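Long-range contacts in EF-P arginine 32 rhamnosyl-transferase (Pseudomonas putida KT2440, PDB 5NV8), which is a bacterial rhamnosyltransferase of the EarP family, a two-domain protein modelled here with 2'-deoxy-thymidine-beta-L-rhamnose bound in a pocket: residues A[35-40]-A[377-382]; A[168-173]-A[292-297]; A[313-318]-A[336-341]. All coordinates share one frame; numbering follows the deposited sequence.

Contact 1. Residues A[35-40]-A[377-382]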
loop_
_atom_site.group_PDB
_atom_site.type_symbol
_atom_site.label_atom_id
_atom_site.label_comp_id
_atom_site.label_asym_id
_atom_site.label_seq_id
_atom_site.Cartn_x
_atom_site.Cartn_y
_atom_site.Cartn_z
ATOM N N TRP A 35 -11.057 -4.888 7.673
ATOM C CA TRP A 35 -10.317 -5.680 8.649
ATOM C C TRP A 35 -9.276 -4.838 9.379
ATOM O O TRP A 35 -9.004 -5.079 10.559
ATOM C CB TRP A 35 -9.669 -6.883 7.955
ATOM C CG TRP A 35 -8.719 -7.693 8.795
ATOM C CD1 TRP A 35 -7.438 -8.038 8.473
ATOM C CD2 TRP A 35 -8.981 -8.282 10.077
ATOM N NE1 TRP A 35 -6.881 -8.791 9.476
ATOM C CE2 TRP A 35 -7.806 -8.956 10.474
ATOM C CE3 TRP A 35 -10.089 -8.299 10.931
ATOM C CZ2 TRP A 35 -7.709 -9.640 11.685
ATOM C CZ3 TRP A 35 -9.989 -8.978 12.134
ATOM C CH2 TRP A 35 -8.807 -9.636 12.501
ATOM N N ARG A 36 -8.698 -3.838 8.706
ATOM C CA ARG A 36 -7.747 -2.952 9.374
ATOM C C ARG A 36 -8.455 -2.030 10.360
ATOM O O ARG A 36 -8.003 -1.855 11.498
ATOM C CB ARG A 36 -6.970 -2.134 8.340
ATOM C CG ARG A 36 -6.007 -1.137 8.955
ATOM C CD ARG A 36 -5.179 -0.412 7.898
ATOM N NE ARG A 36 -4.535 -1.326 6.954
ATOM C CZ ARG A 36 -3.528 -2.138 7.261
ATOM N NH1 ARG A 36 -3.039 -2.166 8.494
ATOM N NH2 ARG A 36 -3.009 -2.928 6.331
ATOM N N LEU A 37 -9.572 -1.431 9.938
ATOM C CA LEU A 37 -10.299 -0.517 10.812
ATOM C C LEU A 37 -10.890 -1.242 12.016
ATOM O O LEU A 37 -10.877 -0.710 13.132
ATOM C CB LEU A 37 -11.397 0.195 10.021
ATOM C CG LEU A 37 -12.411 1.021 10.813
ATOM C CD1 LEU A 37 -11.722 2.159 11.546
ATOM C CD2 LEU A 37 -13.491 1.552 9.891
ATOM N N ALA A 38 -11.397 -2.463 11.812
ATOM C CA ALA A 38 -12.083 -3.175 12.890
ATOM C C ALA A 38 -11.139 -3.508 14.041
ATOM O O ALA A 38 -11.527 -3.404 15.212
ATOM C CB ALA A 38 -12.736 -4.446 12.347
ATOM N N ARG A 39 -9.904 -3.919 13.740
ATOM C CA ARG A 39 -8.946 -4.186 14.810
ATOM C C ARG A 39 -8.583 -2.907 15.553
ATOM O O ARG A 39 -8.394 -2.922 16.773
ATOM C CB ARG A 39 -7.676 -4.832 14.256
ATOM C CG ARG A 39 -7.894 -5.976 13.303
ATOM C CD ARG A 39 -6.584 -6.700 13.032
ATOM N NE ARG A 39 -5.495 -5.798 12.661
ATOM C CZ ARG A 39 -5.215 -5.440 11.411
ATOM N NH1 ARG A 39 -5.944 -5.905 10.407
ATOM N NH2 ARG A 39 -4.204 -4.618 11.164
ATOM N N GLN A 40 -8.478 -1.792 14.827
ATOM C CA GLN A 40 -8.034 -0.545 15.437
ATOM C C GLN A 40 -9.068 0.001 16.415
ATOM O O GLN A 40 -8.708 0.504 17.485
ATOM C CB GLN A 40 -7.722 0.480 14.347
ATOM C CG GLN A 40 -6.969 1.700 14.846
ATOM C CD GLN A 40 -6.512 2.607 13.722
ATOM O OE1 GLN A 40 -7.045 2.565 12.612
ATOM N NE2 GLN A 40 -5.521 3.442 14.006
ATOM N N ASP A 377 -5.684 10.199 12.861
ATOM C CA ASP A 377 -5.991 9.096 11.966
ATOM C C ASP A 377 -7.499 8.983 11.751
ATOM O O ASP A 377 -8.302 9.725 12.324
ATOM C CB ASP A 377 -5.423 7.796 12.528
ATOM C CG ASP A 377 -6.039 7.425 13.862
ATOM O OD1 ASP A 377 -5.858 8.188 14.832
ATOM O OD2 ASP A 377 -6.704 6.372 13.944
ATOM N N LEU A 378 -7.886 8.016 10.918
ATOM C CA LEU A 378 -9.292 7.859 10.568
ATOM C C LEU A 378 -10.095 7.251 11.714
ATOM O O LEU A 378 -11.231 7.671 11.969
ATOM C CB LEU A 378 -9.425 7.003 9.310
ATOM C CG LEU A 378 -10.836 6.933 8.729
ATOM C CD1 LEU A 378 -11.202 8.256 8.055
ATOM C CD2 LEU A 378 -10.959 5.769 7.765
ATOM N N ALA A 379 -9.529 6.258 12.407
ATOM C CA ALA A 379 -10.249 5.632 13.514
ATOM C C ALA A 379 -10.576 6.648 14.602
ATOM O O ALA A 379 -11.690 6.656 15.141
ATOM C CB ALA A 379 -9.434 4.471 14.084
ATOM N N THR A 380 -9.619 7.520 14.932
ATOM C CA THR A 380 -9.904 8.604 15.866
ATOM C C THR A 380 -10.934 9.567 15.286
ATOM O O THR A 380 -11.805 10.068 16.008
ATOM C CB THR A 380 -8.611 9.345 16.217
ATOM O OG1 THR A 380 -7.672 8.426 16.791
ATOM C CG2 THR A 380 -8.884 10.477 17.205
ATOM N N ALA A 381 -10.857 9.825 13.976
ATOM C CA ALA A 381 -11.818 10.719 13.339
ATOM C C ALA A 381 -13.228 10.144 13.370
ATOM O O ALA A 381 -14.206 10.898 13.403
ATOM C CB ALA A 381 -11.394 11.012 11.899
ATOM N N LEU A 382 -13.356 8.818 13.370
ATOM C CA LEU A 382 -14.678 8.215 13.469
ATOM C C LEU A 382 -15.193 8.195 14.903
ATOM O O LEU A 382 -16.409 8.231 15.118
ATOM C CB LEU A 382 -14.651 6.799 12.895
ATOM C CG LEU A 382 -14.351 6.694 11.397
ATOM C CD1 LEU A 382 -14.313 5.241 10.951
ATOM C CD2 LEU A 382 -15.380 7.471 10.591
#
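Leu37 and Gln40, one turn apart on helix 30-43, both rest on the CB of Ala379, where the axis of 378-382 makes 63° with that of 35-40. The smallness of Ala379 suits this place, because its methyl fits between two longer side chains. Leu37 CD1 lies 4.1 Å from Ala379 CB, and Leu37 CD2 meets Leu382 CD1 at 3.9 Å; the two leucines cross obliquely, branch against branch. Gln40 has CG anti to the backbone N (chi1 -167°) and stays extended beyond it, laying its amide beside the alanine, with OE1 3.4 Å from Ala379 CB. Its other amide atom, NE2, reaches Asp377 tip to tip, 3.2 Å from OD2, but at an angle too poor for a hydrogen bond; NE2 donates instead to Arg165 O. The carboxylate of Asp377 is turned back to its own helix as the N-cap. OD2 accepts from Thr380 N at 3.3 Å, from above the carboxylate plane, while Thr380 OG1 donates to OD1 at 2.7 Å. These two bonds fix the rotation of the carboxylate. The chemistry is thus divided: methyl groups and the flank of the Gln40 side chain supply the packing, while Asp377 spends its carboxylate on its own helix and Gln40 NE2 serves the loop at Arg165, which also touches Asp377. Between 35-40 and 377-382 the contact is van der Waals packing rather than directed bonds.

Contact 2. Residues A[168-173]-A[292-297]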
loop_
_atom_site.group_PDB
_atom_site.type_symbol
_atom_site.label_atom_id
_atom_site.label_comp_id
_atom_site.label_asym_id
_atom_site.label_seq_id
_atom_site.Cartn_x
_atom_site.Cartn_y
_atom_site.Cartn_z
ATOM N N SER A 168 0.877 3.114 16.930
ATOM C CA SER A 168 2.282 2.753 17.090
ATOM C C SER A 168 2.936 2.317 15.782
ATOM O O SER A 168 4.012 1.714 15.805
ATOM C CB SER A 168 2.431 1.650 18.138
ATOM O OG SER A 168 1.916 0.420 17.658
ATOM N N LEU A 169 2.315 2.616 14.640
ATOM C CA LEU A 169 2.840 2.128 13.368
ATOM C C LEU A 169 4.184 2.769 13.037
ATOM O O LEU A 169 5.162 2.068 12.750
ATOM C CB LEU A 169 1.832 2.385 12.249
ATOM C CG LEU A 169 2.291 1.927 10.865
ATOM C CD1 LEU A 169 2.520 0.428 10.864
ATOM C CD2 LEU A 169 1.274 2.318 9.804
ATOM N N LEU A 170 4.244 4.104 13.062
ATOM C CA LEU A 170 5.490 4.796 12.746
ATOM C C LEU A 170 6.611 4.374 13.690
ATOM O O LEU A 170 7.757 4.195 13.262
ATOM C CB LEU A 170 5.281 6.308 12.803
ATOM C CG LEU A 170 4.383 6.944 11.739
ATOM C CD1 LEU A 170 4.714 8.420 11.588
ATOM C CD2 LEU A 170 4.503 6.226 10.404
ATOM N N ALA A 171 6.297 4.201 14.976
ATOM C CA ALA A 171 7.312 3.753 15.925
ATOM C C ALA A 171 7.765 2.330 15.621
ATOM O O ALA A 171 8.962 2.029 15.689
ATOM C CB ALA A 171 6.782 3.856 17.356
ATOM N N ARG A 172 6.825 1.440 15.288
ATOM C CA ARG A 172 7.196 0.078 14.913
ATOM C C ARG A 172 7.983 0.053 13.610
ATOM O O ARG A 172 8.804 -0.848 13.401
ATOM C CB ARG A 172 5.949 -0.800 14.793
ATOM C CG ARG A 172 5.312 -1.174 16.124
ATOM C CD ARG A 172 4.157 -2.148 15.939
ATOM N NE ARG A 172 2.903 -1.461 15.640
ATOM C CZ ARG A 172 2.339 -1.429 14.436
ATOM N NH1 ARG A 172 2.919 -2.047 13.414
ATOM N NH2 ARG A 172 1.196 -0.778 14.251
ATOM N N ARG A 173 7.744 1.025 12.726
ATOM C CA ARG A 173 8.505 1.107 11.483
ATOM C C ARG A 173 9.962 1.459 11.756
ATOM O O ARG A 173 10.877 0.821 11.222
ATOM C CB ARG A 173 7.866 2.137 10.551
ATOM C CG ARG A 173 8.517 2.237 9.179
ATOM C CD ARG A 173 8.194 3.566 8.512
ATOM N NE ARG A 173 8.477 4.698 9.386
ATOM C CZ ARG A 173 8.444 5.973 9.005
ATOM N NH1 ARG A 173 8.132 6.291 7.755
ATOM N NH2 ARG A 173 8.722 6.935 9.876
ATOM N N ALA A 292 2.110 1.951 2.001
ATOM C CA ALA A 292 3.425 2.296 1.473
ATOM C C ALA A 292 3.786 3.745 1.768
ATOM O O ALA A 292 4.972 4.081 1.849
ATOM C CB ALA A 292 3.479 2.028 -0.031
ATOM N N GLN A 293 2.784 4.616 1.926
ATOM C CA GLN A 293 3.069 5.995 2.309
ATOM C C GLN A 293 3.604 6.065 3.734
ATOM O O GLN A 293 4.544 6.819 4.013
ATOM C CB GLN A 293 1.815 6.859 2.144
ATOM C CG GLN A 293 1.385 7.056 0.688
ATOM C CD GLN A 293 0.089 7.838 0.539
ATOM O OE1 GLN A 293 0.033 9.032 0.833
ATOM N NE2 GLN A 293 -0.960 7.166 0.077
ATOM N N TRP A 294 3.027 5.280 4.650
ATOM C CA TRP A 294 3.574 5.180 5.998
ATOM C C TRP A 294 4.937 4.502 6.017
ATOM O O TRP A 294 5.725 4.755 6.934
ATOM C CB TRP A 294 2.614 4.423 6.920
ATOM C CG TRP A 294 1.218 4.999 7.000
ATOM C CD1 TRP A 294 0.047 4.303 6.933
ATOM C CD2 TRP A 294 0.851 6.380 7.168
ATOM N NE1 TRP A 294 -1.022 5.157 7.048
ATOM C CE2 TRP A 294 -0.556 6.437 7.192
ATOM C CE3 TRP A 294 1.576 7.570 7.301
ATOM C CZ2 TRP A 294 -1.252 7.636 7.340
ATOM C CZ3 TRP A 294 0.883 8.756 7.444
ATOM C CH2 TRP A 294 -0.517 8.781 7.463
ATOM N N ALA A 295 5.235 3.656 5.024
ATOM C CA ALA A 295 6.546 3.015 4.958
ATOM C C ALA A 295 7.670 4.028 4.762
ATOM O O ALA A 295 8.805 3.780 5.185
ATOM C CB ALA A 295 6.572 1.976 3.837
ATOM N N GLY A 296 7.383 5.161 4.120
ATOM C CA GLY A 296 8.352 6.230 3.993
ATOM C C GLY A 296 9.386 6.075 2.893
ATOM O O GLY A 296 10.252 6.949 2.761
ATOM N N GLN A 297 9.330 5.007 2.100
ATOM C CA GLN A 297 10.278 4.796 1.015
ATOM C C GLN A 297 9.691 5.257 -0.312
ATOM O O GLN A 297 8.475 5.424 -0.438
ATOM C CB GLN A 297 10.665 3.314 0.926
ATOM C CG GLN A 297 11.090 2.705 2.248
ATOM C CD GLN A 297 12.496 3.107 2.646
ATOM O OE1 GLN A 297 12.718 4.207 3.153
ATOM N NE2 GLN A 297 13.455 2.213 2.422
#
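The CA atoms of Leu170 and Trp294 are 7.0 Å apart and those of Arg173 and Ala295 7.1 Å, so the first turn of helix 169-177 lies against the last residues of helix 287-295. Trp294 has the largest share of the buried surface. Leu169 crosses it at about a right angle, its CD2 3.7 Å from Trp294 CD1 and nearly as close to CB and CG, a branched aliphatic tip set against the root of the indole. Next to CD1, NE1 donates a hydrogen bond to Leu164 O, holding the ring's rotation, while Gln372 and Ala373 of helix 358-373 touch the same side chain. Arg173 CG is anti to the backbone N (chi1 -176°); the chain bends at chi3 and its end reaches the other segment. CD lies 3.2 Å from Trp294 O, a little farther from Ala295 O, and NH1 stands 3.0 Å from Trp294 O. Leu170 CD2 sits 4.2 Å above the guanidinium plane, over its centre, and so puts a hydrocarbon on one face of the charged group. At the guanidinium edge NH1 comes 3.8 Å from Gly296 CA. Glycine suits that position doubly: it adds no side chain beside NH1, and its phi of 81° is easy for this residue type. A cationic group among the carbonyl oxygens at the end of helix 287-295 probably gains from their partial negative charge, which may also ease the closeness of Arg366. The contact therefore combines apolar packing on the indole with an electrostatic match at a helix terminus.

Contact 3. Residues A[313-318]-A[336-341]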
loop_
_atom_site.group_PDB
_atom_site.type_symbol
_atom_site.label_atom_id
_atom_site.label_comp_id
_atom_site.label_asym_id
_atom_site.label_seq_id
_atom_site.Cartn_x
_atom_site.Cartn_y
_atom_site.Cartn_z
ATOM N N GLU A 313 -7.810 9.745 -13.771
ATOM C CA GLU A 313 -8.804 10.674 -13.243
ATOM C C GLU A 313 -8.394 11.183 -11.866
ATOM O O GLU A 313 -8.164 12.375 -11.688
ATOM C CB GLU A 313 -10.179 10.006 -13.173
ATOM N N LYS A 314 -8.304 10.275 -10.894
ATOM C CA LYS A 314 -7.923 10.628 -9.532
ATOM C C LYS A 314 -6.425 10.518 -9.293
ATOM O O LYS A 314 -5.966 10.766 -8.173
ATOM C CB LYS A 314 -8.675 9.745 -8.526
ATOM C CG LYS A 314 -10.088 9.397 -8.956
ATOM C CD LYS A 314 -10.956 9.035 -7.763
ATOM N N LEU A 315 -5.654 10.171 -10.323
ATOM C CA LEU A 315 -4.212 10.040 -10.168
ATOM C C LEU A 315 -3.556 11.410 -10.035
ATOM O O LEU A 315 -2.825 11.669 -9.073
ATOM C CB LEU A 315 -3.649 9.236 -11.348
ATOM C CG LEU A 315 -2.167 8.859 -11.472
ATOM C CD1 LEU A 315 -1.325 9.972 -12.068
ATOM C CD2 LEU A 315 -1.636 8.463 -10.105
ATOM N N GLU A 316 -3.843 12.322 -10.970
ATOM C CA GLU A 316 -3.212 13.639 -10.929
ATOM C C GLU A 316 -3.682 14.462 -9.734
ATOM O O GLU A 316 -2.939 15.323 -9.246
ATOM C CB GLU A 316 -3.459 14.387 -12.243
ATOM C CG GLU A 316 -3.299 13.526 -13.502
ATOM C CD GLU A 316 -1.889 13.572 -14.091
ATOM O OE1 GLU A 316 -1.070 14.407 -13.648
ATOM O OE2 GLU A 316 -1.597 12.768 -15.004
ATOM N N ALA A 317 -4.899 14.212 -9.237
ATOM C CA ALA A 317 -5.328 14.885 -8.017
ATOM C C ALA A 317 -4.490 14.444 -6.827
ATOM O O ALA A 317 -4.294 15.220 -5.888
ATOM C CB ALA A 317 -6.815 14.641 -7.748
ATOM N N PHE A 318 -3.968 13.214 -6.853
ATOM C CA PHE A 318 -3.061 12.802 -5.789
ATOM C C PHE A 318 -1.707 13.491 -5.919
ATOM O O PHE A 318 -1.109 13.896 -4.915
ATOM C CB PHE A 318 -2.882 11.286 -5.786
ATOM C CG PHE A 318 -1.847 10.820 -4.811
ATOM C CD1 PHE A 318 -2.015 11.049 -3.456
ATOM C CD2 PHE A 318 -0.693 10.196 -5.244
ATOM C CE1 PHE A 318 -1.062 10.644 -2.547
ATOM C CE2 PHE A 318 0.267 9.789 -4.337
ATOM C CZ PHE A 318 0.084 10.013 -2.988
ATOM N N GLY A 336 6.564 11.843 -14.645
ATOM C CA GLY A 336 6.765 10.887 -15.717
ATOM C C GLY A 336 6.775 9.448 -15.241
ATOM O O GLY A 336 6.414 8.542 -15.994
ATOM N N LEU A 337 7.179 9.221 -13.990
ATOM C CA LEU A 337 7.208 7.867 -13.450
ATOM C C LEU A 337 5.803 7.350 -13.180
ATOM O O LEU A 337 5.454 6.232 -13.572
ATOM C CB LEU A 337 8.042 7.824 -12.165
ATOM C CG LEU A 337 8.340 6.426 -11.606
ATOM C CD1 LEU A 337 8.783 5.445 -12.693
ATOM C CD2 LEU A 337 9.350 6.487 -10.463
ATOM N N TRP A 338 4.984 8.150 -12.502
ATOM C CA TRP A 338 3.678 7.683 -12.054
ATOM C C TRP A 338 2.657 7.678 -13.187
ATOM O O TRP A 338 1.812 6.778 -13.257
ATOM C CB TRP A 338 3.198 8.549 -10.889
ATOM C CG TRP A 338 3.874 8.224 -9.595
ATOM C CD1 TRP A 338 5.212 8.055 -9.386
ATOM C CD2 TRP A 338 3.243 8.037 -8.324
ATOM N NE1 TRP A 338 5.452 7.767 -8.062
ATOM C CE2 TRP A 338 4.258 7.754 -7.389
ATOM C CE3 TRP A 338 1.916 8.081 -7.887
ATOM C CZ2 TRP A 338 3.989 7.515 -6.044
ATOM C CZ3 TRP A 338 1.652 7.844 -6.554
ATOM C CH2 TRP A 338 2.683 7.563 -5.646
ATOM N N ARG A 339 2.712 8.672 -14.077
ATOM C CA ARG A 339 1.799 8.686 -15.216
ATOM C C ARG A 339 2.077 7.517 -16.154
ATOM O O ARG A 339 1.144 6.924 -16.706
ATOM C CB ARG A 339 1.914 10.010 -15.969
ATOM C CG ARG A 339 1.320 11.199 -15.235
ATOM C CD ARG A 339 1.709 12.506 -15.907
ATOM N NE ARG A 339 1.007 13.648 -15.331
ATOM C CZ ARG A 339 1.282 14.916 -15.617
ATOM N NH1 ARG A 339 2.249 15.207 -16.477
ATOM N NH2 ARG A 339 0.590 15.891 -15.045
ATOM N N ALA A 340 3.354 7.169 -16.337
ATOM C CA ALA A 340 3.713 6.088 -17.250
ATOM C C ALA A 340 3.151 4.750 -16.784
ATOM O O ALA A 340 2.663 3.957 -17.598
ATOM C CB ALA A 340 5.232 6.015 -17.389
ATOM N N TRP A 341 3.211 4.482 -15.478
ATOM C CA TRP A 341 2.686 3.246 -14.912
ATOM C C TRP A 341 1.169 3.154 -15.007
ATOM O O TRP A 341 0.617 2.065 -14.811
ATOM C CB TRP A 341 3.134 3.129 -13.450
ATOM C CG TRP A 341 2.996 1.762 -12.834
ATOM C CD1 TRP A 341 2.325 1.448 -11.685
ATOM C CD2 TRP A 341 3.554 0.532 -13.319
ATOM N NE1 TRP A 341 2.427 0.103 -11.428
ATOM C CE2 TRP A 341 3.173 -0.484 -12.415
ATOM C CE3 TRP A 341 4.331 0.188 -14.429
ATOM C CZ2 TRP A 341 3.545 -1.817 -12.589
ATOM C CZ3 TRP A 341 4.700 -1.136 -14.601
ATOM C CH2 TRP A 341 4.306 -2.122 -13.686
#
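Arg339 reaches from helix 328-343 to Glu316 of helix 315-322. CB leads to a CG anti to the carbonyl carbon (chi1 -72°), which brushes Leu315 CD1 at 4.3 Å and lies 3.3 Å from Glu316 OE2. From CG to NE the chain is extended, CD passing the same oxygen. NE donates to the syn lone pair of Glu316 OE1 at 2.8 Å, and more weakly to OE2. CZ, between the two donating nitrogens, lies 3.1 Å from Glu316 OE1. NH2 closes the grip at 2.6 Å from Glu316 OE1, which lies in the guanidinium plane. Two nitrogens thus hold one oxygen side-on in a salt bridge, although the carboxylate plane is turned 46° from that of the guanidinium. Glutamate suits this place because its chain, bent at chi2, can bring the carboxylate round to the side of the arginine. Beneath the ion pair the contact is hydrophobic. Leu315 CD2 meets the edge of the Trp338 ring, 4.2 Å from CE3, and Phe318 CE2 comes within 3.3 Å of Trp338 CZ3. The planes of these two aromatics are 27° apart but displaced, so that the rings scarcely overlap. Tyr322 meets both rings, and Trp301 of strand 299-302 touches Leu315 and Trp338 and lies edge-to-face with Phe318. Such a pair of successive amphipathic helices, with an ion pair toward the outside and aromatics within, is packed here on the outermost strand 299-302 of the Rossmann-like C-terminal domain of a GT-B glycosyltransferase fold.

In the fold
Contact 2 lies between the others: its centre is 16 Å from that of contact 1 and 23 Å from that of contact 3, whereas contacts 1 and 3 have centres 27 Å apart. Contacts 2 and 3 touch, Gln293 OE1 lying 3.9 Å from Phe318 CE1. Contacts 1 and 2 do not, but the residues Leu163 to Arg165 bridge them, meeting Leu378, Trp294 and Gln40, and Arg36 forms a salt bridge with Asp287 of helix 287-295. All three lie at some distance from the 2'-deoxy-thymidine-beta-L-rhamnose, the side chains of Leu37 and Trp294 about 11 Å from it and that of Leu315 about 12 Å, so none of these three side chains touches the ligand.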